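Local coordinates for putative pachytene checkpoint protein 2 (Caenorhabditis elegans, PDB 4XGU), which is an AAA+ ATPase that binds and hydrolyses ATP, remodels partner proteins and probably plays a key role in chromosome recombination during meiosis, at residues N138-S143 against Y328-S333; E211-S214 against F218-W221; N94-K99 against R199-Y204. All coordinates share one frame; numbering follows the deposited sequence.

Contact 2 is the buried one, tucked inside the AAA+ core where a strand gives way to the next helix, whereas contacts 1 and 3 are partly buried seams. Contact 1 sets a loop against helix 324-340 of the lid beside ADP, and contact 3 sets the N-terminal sheet against the loop after helix 185-199, away from the nucleotide and on the opposite side of the chain's centre. Their chemistry differs accordingly: apolar packing next to a base gripped by backbone atoms in contact 1, an asparagine with two weak bonds in contact 2, and a histidine ring packed on a backbone in contact 3. Contacts 1 and 2 also touch a neighbouring subunit.

Contact 1: residues N138-S143 against Y328-S333; sequences NLIYDS and YSMLKS. With ADP (adenosine-5'-diphosphate), chain H.
Ile140 reaches across to helix 324-340 with both of its branches. CG2 rests on Ser329 CB at 3.6 Å, while the CG1 arm is stretched straight out from the backbone (chi2 180°), which carries CD1 further along the helix. There CD1 meets Ser333 OG at 3.6 Å and lies against Met330 CG. The two serines it spans are themselves tied together: Ser333 OG donates to Ser329 O at 2.6 Å, and Ser333 N reaches that same oxygen from the other face of its carbonyl plane. Ser329 OG is engaged in turn with Phe325 O, one helical turn back.

The backbone of Ile140 points the other way, into the nucleotide pocket of this AAA+ module, where the loop 138-143 and the lid helix close on the adenine. Ile140 N donates to ADP N1 at 2.9 Å and Ile140 O accepts from ADP N6 at 2.8 Å, two nearly straight bonds whose donor-acceptor pattern matches N1 and N6 of adenine and would be expected to discriminate against a carbonyl in place of the amino group. Met330, its chain extended beyond CG, lays its CE methyl over one face of the adenine, 3.4 Å from ADP N6. Leu139 CD2 lies more loosely on the opposite face, near ADP N1. The amino nitrogen N6 in turn sits 3.5 Å above the plane of the Tyr141 ring, offset toward its rim, and Tyr141 OH is hydrogen-bonded to Thr183 O of the predicted ATP-binding loop.

Contact 2: residues E211-S214 against F218-W221; sequences EINS and FSKW
Asn213 and Phe218 both turn CG anti to their own backbone N, at chi1 -160° and -168°, and the two side chains cross at about a right angle. In Asn213 this sends the amide toward the start of helix 217-224, where OD1 stands before two successive backbone N-H groups, 3.1 Å from Ser219 N and 3.2 Å from Phe218 N. Both bonds are weak and bent; one oxygen serves two adjacent N-H groups. Phe218 CB presses against the same oxygen at 3.4 Å. The other end of the amide is held as well: Asn213 ND2 donates to Asp252 O, so the group is pinned from both sides.

This is the passage from strand 206-212 to the following helix in the P-loop NTPase core. Strand 206-212 runs parallel to strand 245-251, which leads into Asp252 and Glu253, an acidic pair whose sequence setting matches a Walker B motif. Lys220 and Trp221, within helix 217-224, have the sequence and position expected of the aromatic pore loop of AAA+ remodelers.

On the apolar side, Ile212 and Phe218 lie side by side and point the same way. Ile212 CG2 comes over one face of the Phe218 ring in a CH-pi contact, 4.2 Å from the centroid and 22° off the normal, so it leans toward the rim near CD2 and CG. Met232 of helix 228-241 touches both side chains, and Leu257 packs on Phe218, Asn213 and Ser219. Lys307 of a neighbouring subunit packs on Ser219.

Contact 3: residues N94-K99 against R199-Y204; sequences NIHVYK and RMNDKY
His96 and Arg199 mark the closest passage of the two backbones, with His96 CA and Arg199 CA 6.5 Å apart. Residues 95-98 form a strand, bonded through its backbone to strand 12-16. Facing it, the chain leaves helix 185-199 at Met200 and takes up helical backbone angles again at residues 201-203, without the regular bonds. Tyr204 N closes that curl by donating to Met200 O at 2.7 Å.

The side chain of His96 enters this bend with its ring laid against the backbone of Arg199. Arg199 CA sits over one face in a CH-pi contact, 3.9 Å from the ring centroid and 19° off the normal. Arg199 O lies over the ring too, 3.0 Å from His96 NE2, but the angle is too poor for a hydrogen bond. The Arg199 side chain packs on His12 of strand 12-16 and on Ala154 of helix 145-161.

Asn201 comes in obliquely from the same side of the histidine ring, at CD2. Its CG is placed between its own backbone N and carbonyl carbon (chi1 73°), which points the amide at the strand with its plane turned steeply against the ring. Asn201 OD1 comes within 3.0 Å of His96 CD2, a close approach to a ring carbon, and Asn201 ND2 stands 3.2 Å from Val97 O without the geometry of a bond.

No hydrogen bond crosses here: the contact is a domain interface, in which an edge strand of the Pch2 N-terminal sheet rests on the loop joining helix 185-199 to strand 206-212 of the AAA+ ATPase core.

Contact 1: residues N138-S143 against Y328-S333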
loop_
_atom_site.group_PDB
_atom_site.type_symbol
_atom_site.label_atom_id
_atom_site.label_comp_id
_atom_site.label_asym_id
_atom_site.label_seq_id
_atom_site.Cartn_x
_atom_site.Cartn_y
_atom_site.Cartn_z
ATOM N N ASN B 138 -24.000 -38.158 -17.311
ATOM C CA ASN B 138 -22.895 -37.992 -18.244
ATOM C C ASN B 138 -21.641 -37.439 -17.578
ATOM O O ASN B 138 -20.591 -37.340 -18.208
ATOM C CB ASN B 138 -23.324 -37.088 -19.394
ATOM C CG ASN B 138 -24.530 -37.629 -20.120
ATOM O OD1 ASN B 138 -24.561 -38.798 -20.501
ATOM N ND2 ASN B 138 -25.544 -36.789 -20.300
ATOM N N LEU B 139 -21.758 -37.080 -16.305
ATOM C CA LEU B 139 -20.597 -36.664 -15.532
ATOM C C LEU B 139 -19.797 -37.894 -15.117
ATOM O O LEU B 139 -20.337 -38.818 -14.505
ATOM C CB LEU B 139 -21.021 -35.848 -14.308
ATOM C CG LEU B 139 -21.507 -34.430 -14.612
ATOM C CD1 LEU B 139 -22.011 -33.741 -13.359
ATOM C CD2 LEU B 139 -20.397 -33.624 -15.250
ATOM N N ILE B 140 -18.509 -37.900 -15.455
ATOM C CA ILE B 140 -17.662 -39.071 -15.236
ATOM C C ILE B 140 -16.491 -38.814 -14.293
ATOM O O ILE B 140 -15.616 -37.996 -14.580
ATOM C CB ILE B 140 -17.088 -39.597 -16.558
ATOM C CG1 ILE B 140 -18.212 -39.868 -17.558
ATOM C CG2 ILE B 140 -16.264 -40.848 -16.312
ATOM C CD1 ILE B 140 -17.721 -40.383 -18.895
ATOM N N TYR B 141 -16.472 -39.531 -13.175
ATOM C CA TYR B 141 -15.380 -39.433 -12.218
ATOM C C TYR B 141 -14.955 -40.823 -11.763
ATOM O O TYR B 141 -15.727 -41.777 -11.855
ATOM C CB TYR B 141 -15.786 -38.577 -11.017
ATOM C CG TYR B 141 -16.073 -37.132 -11.366
ATOM C CD1 TYR B 141 -15.040 -36.237 -11.605
ATOM C CD2 TYR B 141 -17.378 -36.661 -11.452
ATOM C CE1 TYR B 141 -15.293 -34.920 -11.925
ATOM C CE2 TYR B 141 -17.643 -35.342 -11.770
ATOM C CZ TYR B 141 -16.596 -34.475 -12.005
ATOM O OH TYR B 141 -16.850 -33.160 -12.320
ATOM N N ASP B 142 -13.725 -40.928 -11.271
ATOM C CA ASP B 142 -13.153 -42.213 -10.889
ATOM C C ASP B 142 -13.016 -42.333 -9.372
ATOM O O ASP B 142 -12.553 -43.349 -8.855
ATOM C CB ASP B 142 -11.790 -42.396 -11.566
ATOM C CG ASP B 142 -11.214 -43.784 -11.365
ATOM O OD1 ASP B 142 -12.002 -44.745 -11.230
ATOM O OD2 ASP B 142 -9.971 -43.910 -11.340
ATOM N N SER B 143 -13.441 -41.298 -8.658
ATOM C CA SER B 143 -13.180 -41.215 -7.226
ATOM C C SER B 143 -14.423 -41.378 -6.363
ATOM O O SER B 143 -14.382 -41.103 -5.162
ATOM C CB SER B 143 -12.513 -39.877 -6.900
ATOM O OG SER B 143 -13.323 -38.796 -7.325
ATOM N N TYR B 328 -10.359 -42.404 -20.467
ATOM C CA TYR B 328 -10.850 -43.464 -21.341
ATOM C C TYR B 328 -12.374 -43.470 -21.373
ATOM O O TYR B 328 -12.984 -43.588 -22.436
ATOM C CB TYR B 328 -10.327 -44.834 -20.887
ATOM C CG TYR B 328 -10.986 -46.005 -21.586
ATOM C CD1 TYR B 328 -12.171 -46.550 -21.106
ATOM C CD2 TYR B 328 -10.420 -46.569 -22.724
ATOM C CE1 TYR B 328 -12.782 -47.609 -21.746
ATOM C CE2 TYR B 328 -11.022 -47.636 -23.366
ATOM C CZ TYR B 328 -12.203 -48.150 -22.873
ATOM O OH TYR B 328 -12.807 -49.208 -23.508
ATOM N N SER B 329 -12.973 -43.353 -20.193
ATOM C CA SER B 329 -14.422 -43.392 -20.048
ATOM C C SER B 329 -15.095 -42.298 -20.868
ATOM O O SER B 329 -16.140 -42.521 -21.477
ATOM C CB SER B 329 -14.810 -43.254 -18.575
ATOM O OG SER B 329 -14.131 -44.208 -17.778
ATOM N N MET B 330 -14.487 -41.117 -20.885
ATOM C CA MET B 330 -15.010 -40.004 -21.663
ATOM C C MET B 330 -14.869 -40.266 -23.157
ATOM O O MET B 330 -15.800 -40.034 -23.929
ATOM C CB MET B 330 -14.295 -38.708 -21.293
ATOM C CG MET B 330 -14.420 -38.330 -19.832
ATOM S SD MET B 330 -13.498 -36.832 -19.465
ATOM C CE MET B 330 -13.822 -36.655 -17.714
ATOM N N LEU B 331 -13.697 -40.748 -23.556
ATOM C CA LEU B 331 -13.427 -41.048 -24.956
ATOM C C LEU B 331 -14.357 -42.136 -25.473
ATOM O O LEU B 331 -14.858 -42.051 -26.594
ATOM C CB LEU B 331 -11.970 -41.468 -25.143
ATOM C CG LEU B 331 -10.921 -40.398 -24.838
ATOM C CD1 LEU B 331 -9.527 -40.918 -25.145
ATOM C CD2 LEU B 331 -11.208 -39.135 -25.627
ATOM N N LYS B 332 -14.588 -43.155 -24.652
ATOM C CA LYS B 332 -15.485 -44.245 -25.020
ATOM C C LYS B 332 -16.913 -43.733 -25.165
ATOM O O LYS B 332 -17.626 -44.113 -26.091
ATOM C CB LYS B 332 -15.424 -45.371 -23.984
ATOM C CG LYS B 332 -16.228 -46.610 -24.356
ATOM C CD LYS B 332 -17.435 -46.791 -23.447
ATOM C CE LYS B 332 -18.250 -48.013 -23.847
ATOM N NZ LYS B 332 -19.427 -48.216 -22.956
ATOM N N SER B 333 -17.318 -42.859 -24.250
ATOM C CA SER B 333 -18.656 -42.277 -24.277
ATOM C C SER B 333 -18.861 -41.402 -25.507
ATOM O O SER B 333 -19.959 -41.338 -26.052
ATOM C CB SER B 333 -18.910 -41.461 -23.012
ATOM O OG SER B 333 -18.687 -42.245 -21.855
HETATM P PB ADP H . -16.094 -25.869 -14.632
HETATM O O1B ADP H . -14.978 -26.735 -14.104
HETATM O O2B ADP H . -17.250 -25.714 -13.674
HETATM O O3B ADP H . -15.632 -24.570 -15.257
HETATM P PA ADP H . -18.252 -26.687 -16.262
HETATM O O1A ADP H . -19.038 -27.383 -15.177
HETATM O O2A ADP H . -18.597 -25.270 -16.660
HETATM O O3A ADP H . -16.689 -26.732 -15.861
HETATM O "O5'" ADP H . -18.361 -27.602 -17.581
HETATM C "C5'" ADP H . -17.206 -28.112 -18.241
HETATM C "C4'" ADP H . -17.653 -28.903 -19.463
HETATM O "O4'" ADP H . -16.713 -29.947 -19.726
HETATM C "C3'" ADP H . -19.008 -29.555 -19.240
HETATM O "O3'" ADP H . -20.000 -28.923 -20.054
HETATM C "C2'" ADP H . -18.840 -31.006 -19.641
HETATM O "O2'" ADP H . -19.486 -31.239 -20.897
HETATM C "C1'" ADP H . -17.343 -31.228 -19.784
HETATM N N9 ADP H . -16.862 -32.018 -18.623
HETATM C C8 ADP H . -16.029 -31.560 -17.669
HETATM N N7 ADP H . -15.769 -32.511 -16.735
HETATM C C5 ADP H . -16.450 -33.613 -17.091
HETATM C C6 ADP H . -16.617 -34.976 -16.542
HETATM N N6 ADP H . -15.985 -35.347 -15.404
HETATM N N1 ADP H . -17.415 -35.832 -17.216
HETATM C C2 ADP H . -18.046 -35.467 -18.350
HETATM N N3 ADP H . -17.941 -34.245 -18.906
HETATM C C4 ADP H . -17.168 -33.288 -18.336
#

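Contact 2: residues E211-S214 against F218-W221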
loop_
_atom_site.group_PDB
_atom_site.type_symbol
_atom_site.label_atom_id
_atom_site.label_comp_id
_atom_site.label_asym_id
_atom_site.label_seq_id
_atom_site.Cartn_x
_atom_site.Cartn_y
_atom_site.Cartn_z
ATOM N N GLU B 211 -28.673 -18.500 -10.572
ATOM C CA GLU B 211 -27.270 -18.611 -10.939
ATOM C C GLU B 211 -26.636 -17.236 -11.109
ATOM O O GLU B 211 -27.159 -16.385 -11.828
ATOM C CB GLU B 211 -27.120 -19.427 -12.221
ATOM C CG GLU B 211 -25.680 -19.636 -12.650
ATOM C CD GLU B 211 -25.559 -20.505 -13.883
ATOM O OE1 GLU B 211 -26.607 -20.884 -14.452
ATOM O OE2 GLU B 211 -24.414 -20.809 -14.280
ATOM N N ILE B 212 -25.505 -17.024 -10.444
ATOM C CA ILE B 212 -24.808 -15.745 -10.489
ATOM C C ILE B 212 -23.412 -15.897 -11.094
ATOM O O ILE B 212 -22.755 -16.921 -10.898
ATOM C CB ILE B 212 -24.682 -15.125 -9.080
ATOM C CG1 ILE B 212 -26.004 -15.242 -8.320
ATOM C CG2 ILE B 212 -24.240 -13.674 -9.162
ATOM C CD1 ILE B 212 -25.943 -14.707 -6.901
ATOM N N ASN B 213 -22.985 -14.882 -11.844
ATOM C CA ASN B 213 -21.615 -14.777 -12.346
ATOM C C ASN B 213 -21.244 -15.858 -13.361
ATOM O O ASN B 213 -20.188 -16.482 -13.255
ATOM C CB ASN B 213 -20.626 -14.806 -11.175
ATOM C CG ASN B 213 -19.273 -14.239 -11.539
ATOM O OD1 ASN B 213 -19.170 -13.338 -12.369
ATOM N ND2 ASN B 213 -18.224 -14.765 -10.919
ATOM N N SER B 214 -22.104 -16.068 -14.352
ATOM C CA SER B 214 -21.836 -17.063 -15.387
ATOM C C SER B 214 -21.769 -16.432 -16.777
ATOM O O SER B 214 -22.802 -16.143 -17.383
ATOM C CB SER B 214 -22.903 -18.157 -15.365
ATOM O OG SER B 214 -24.158 -17.652 -15.785
ATOM N N PHE B 218 -20.555 -10.906 -13.962
ATOM C CA PHE B 218 -20.875 -10.162 -12.753
ATOM C C PHE B 218 -19.621 -9.591 -12.093
ATOM O O PHE B 218 -19.677 -8.549 -11.443
ATOM C CB PHE B 218 -21.628 -11.071 -11.773
ATOM C CG PHE B 218 -22.257 -10.342 -10.618
ATOM C CD1 PHE B 218 -23.311 -9.466 -10.825
ATOM C CD2 PHE B 218 -21.810 -10.549 -9.324
ATOM C CE1 PHE B 218 -23.897 -8.799 -9.764
ATOM C CE2 PHE B 218 -22.392 -9.886 -8.257
ATOM C CZ PHE B 218 -23.437 -9.010 -8.479
ATOM N N SER B 219 -18.492 -10.269 -12.290
ATOM C CA SER B 219 -17.251 -9.955 -11.582
ATOM C C SER B 219 -16.697 -8.555 -11.860
ATOM O O SER B 219 -16.280 -7.858 -10.936
ATOM C CB SER B 219 -16.182 -10.997 -11.921
ATOM O OG SER B 219 -15.886 -10.995 -13.306
ATOM N N LYS B 220 -16.682 -8.149 -13.129
ATOM C CA LYS B 220 -16.126 -6.851 -13.512
ATOM C C LYS B 220 -16.905 -5.688 -12.904
ATOM O O LYS B 220 -16.315 -4.729 -12.405
ATOM C CB LYS B 220 -16.089 -6.713 -15.035
ATOM C CG LYS B 220 -14.783 -7.182 -15.663
ATOM C CD LYS B 220 -13.619 -6.280 -15.268
ATOM C CE LYS B 220 -13.366 -5.185 -16.298
ATOM N NZ LYS B 220 -14.523 -4.260 -16.468
ATOM N N TRP B 221 -18.231 -5.778 -12.952
ATOM C CA TRP B 221 -19.088 -4.785 -12.314
ATOM C C TRP B 221 -18.989 -4.907 -10.796
ATOM O O TRP B 221 -19.167 -3.930 -10.066
ATOM C CB TRP B 221 -20.538 -4.950 -12.769
#

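Contact 3: residues N94-K99 against R199-Y204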
loop_
_atom_site.group_PDB
_atom_site.type_symbol
_atom_site.label_atom_id
_atom_site.label_comp_id
_atom_site.label_asym_id
_atom_site.label_seq_id
_atom_site.Cartn_x
_atom_site.Cartn_y
_atom_site.Cartn_z
ATOM N N ASN B 94 -39.607 -43.279 -1.405
ATOM C CA ASN B 94 -38.357 -42.815 -1.993
ATOM C C ASN B 94 -38.452 -42.680 -3.503
ATOM O O ASN B 94 -37.491 -42.274 -4.157
ATOM C CB ASN B 94 -37.211 -43.761 -1.643
ATOM C CG ASN B 94 -37.142 -44.069 -0.167
ATOM O OD1 ASN B 94 -36.548 -43.323 0.609
ATOM N ND2 ASN B 94 -37.746 -45.182 0.230
ATOM N N ILE B 95 -39.606 -43.030 -4.059
ATOM C CA ILE B 95 -39.785 -42.934 -5.499
ATOM C C ILE B 95 -40.566 -41.673 -5.854
ATOM O O ILE B 95 -41.681 -41.455 -5.380
ATOM C CB ILE B 95 -40.475 -44.192 -6.070
ATOM C CG1 ILE B 95 -41.840 -44.426 -5.430
ATOM C CG2 ILE B 95 -39.618 -45.411 -5.813
ATOM C CD1 ILE B 95 -42.493 -45.712 -5.887
ATOM N N HIS B 96 -39.957 -40.828 -6.677
ATOM C CA HIS B 96 -40.547 -39.533 -6.983
ATOM C C HIS B 96 -40.872 -39.388 -8.457
ATOM O O HIS B 96 -40.065 -39.707 -9.332
ATOM C CB HIS B 96 -39.618 -38.405 -6.551
ATOM C CG HIS B 96 -39.088 -38.564 -5.163
ATOM N ND1 HIS B 96 -37.866 -39.142 -4.898
ATOM C CD2 HIS B 96 -39.617 -38.232 -3.961
ATOM C CE1 HIS B 96 -37.662 -39.154 -3.592
ATOM N NE2 HIS B 96 -38.708 -38.608 -3.002
ATOM N N VAL B 97 -42.069 -38.889 -8.717
ATOM C CA VAL B 97 -42.537 -38.701 -10.070
ATOM C C VAL B 97 -42.553 -37.200 -10.363
ATOM O O VAL B 97 -42.927 -36.401 -9.504
ATOM C CB VAL B 97 -43.918 -39.325 -10.247
ATOM C CG1 VAL B 97 -44.282 -39.424 -11.712
ATOM C CG2 VAL B 97 -43.963 -40.738 -9.594
ATOM N N TYR B 98 -42.126 -36.820 -11.563
ATOM C CA TYR B 98 -41.932 -35.409 -11.879
ATOM C C TYR B 98 -42.113 -35.119 -13.366
ATOM O O TYR B 98 -42.035 -36.019 -14.200
ATOM C CB TYR B 98 -40.541 -34.955 -11.435
ATOM C CG TYR B 98 -39.419 -35.557 -12.256
ATOM C CD1 TYR B 98 -38.977 -36.855 -12.025
ATOM C CD2 TYR B 98 -38.798 -34.828 -13.257
ATOM C CE1 TYR B 98 -37.949 -37.411 -12.774
ATOM C CE2 TYR B 98 -37.773 -35.373 -14.012
ATOM C CZ TYR B 98 -37.353 -36.664 -13.767
ATOM O OH TYR B 98 -36.333 -37.205 -14.518
ATOM N N LYS B 99 -42.354 -33.852 -13.684
ATOM C CA LYS B 99 -42.359 -33.380 -15.065
ATOM C C LYS B 99 -41.492 -32.123 -15.121
ATOM O O LYS B 99 -41.648 -31.235 -14.289
ATOM C CB LYS B 99 -43.790 -33.103 -15.544
ATOM C CG LYS B 99 -44.575 -32.147 -14.653
ATOM C CD LYS B 99 -45.929 -31.810 -15.246
ATOM C CE LYS B 99 -46.754 -33.063 -15.472
ATOM N NZ LYS B 99 -48.070 -32.750 -16.084
ATOM N N ARG B 199 -35.870 -35.207 -5.510
ATOM C CA ARG B 199 -35.805 -35.965 -4.263
ATOM C C ARG B 199 -36.678 -35.357 -3.170
ATOM O O ARG B 199 -37.317 -36.075 -2.404
ATOM C CB ARG B 199 -34.361 -36.050 -3.770
ATOM C CG ARG B 199 -33.593 -37.273 -4.238
ATOM C CD ARG B 199 -33.427 -38.266 -3.097
ATOM N NE ARG B 199 -32.101 -38.881 -3.089
ATOM C CZ ARG B 199 -31.303 -38.921 -2.025
ATOM N NH1 ARG B 199 -31.697 -38.383 -0.878
ATOM N NH2 ARG B 199 -30.114 -39.502 -2.107
ATOM N N MET B 200 -36.698 -34.030 -3.107
ATOM C CA MET B 200 -37.426 -33.321 -2.062
ATOM C C MET B 200 -38.775 -32.798 -2.552
ATOM O O MET B 200 -39.374 -31.931 -1.917
ATOM C CB MET B 200 -36.591 -32.151 -1.534
ATOM C CG MET B 200 -35.176 -32.516 -1.108
ATOM S SD MET B 200 -35.092 -33.313 0.505
ATOM C CE MET B 200 -33.354 -33.744 0.570
ATOM N N ASN B 201 -39.252 -33.319 -3.679
ATOM C CA ASN B 201 -40.464 -32.788 -4.295
ATOM C C ASN B 201 -41.709 -33.039 -3.448
ATOM O O ASN B 201 -42.702 -32.323 -3.565
ATOM C CB ASN B 201 -40.653 -33.372 -5.697
ATOM C CG ASN B 201 -41.084 -34.823 -5.674
ATOM O OD1 ASN B 201 -40.838 -35.547 -4.709
ATOM N ND2 ASN B 201 -41.726 -35.259 -6.749
ATOM N N ASP B 202 -41.649 -34.053 -2.592
ATOM C CA ASP B 202 -42.735 -34.314 -1.656
ATOM C C ASP B 202 -42.759 -33.228 -0.581
ATOM O O ASP B 202 -43.821 -32.845 -0.091
ATOM C CB ASP B 202 -42.587 -35.701 -1.023
ATOM C CG ASP B 202 -43.902 -36.245 -0.482
ATOM O OD1 ASP B 202 -44.692 -35.464 0.092
ATOM O OD2 ASP B 202 -44.149 -37.461 -0.637
ATOM N N LYS B 203 -41.580 -32.726 -0.230
ATOM C CA LYS B 203 -41.455 -31.689 0.788
ATOM C C LYS B 203 -41.634 -30.284 0.209
ATOM O O LYS B 203 -42.155 -29.394 0.881
ATOM C CB LYS B 203 -40.097 -31.790 1.488
ATOM C CG LYS B 203 -39.851 -33.116 2.192
ATOM C CD LYS B 203 -40.871 -33.344 3.292
ATOM C CE LYS B 203 -40.624 -34.654 4.021
ATOM N NZ LYS B 203 -41.580 -34.831 5.151
ATOM N N TYR B 204 -41.195 -30.085 -1.032
ATOM C CA TYR B 204 -41.318 -28.783 -1.683
ATOM C C TYR B 204 -42.171 -28.861 -2.943
ATOM O O TYR B 204 -41.919 -29.678 -3.827
ATOM C CB TYR B 204 -39.937 -28.218 -2.028
ATOM C CG TYR B 204 -39.060 -27.972 -0.824
ATOM C CD1 TYR B 204 -39.182 -26.806 -0.077
ATOM C CD2 TYR B 204 -38.107 -28.904 -0.435
ATOM C CE1 TYR B 204 -38.379 -26.578 1.028
ATOM C CE2 TYR B 204 -37.299 -28.685 0.667
ATOM C CZ TYR B 204 -37.438 -27.522 1.395
ATOM O OH TYR B 204 -36.633 -27.308 2.492
#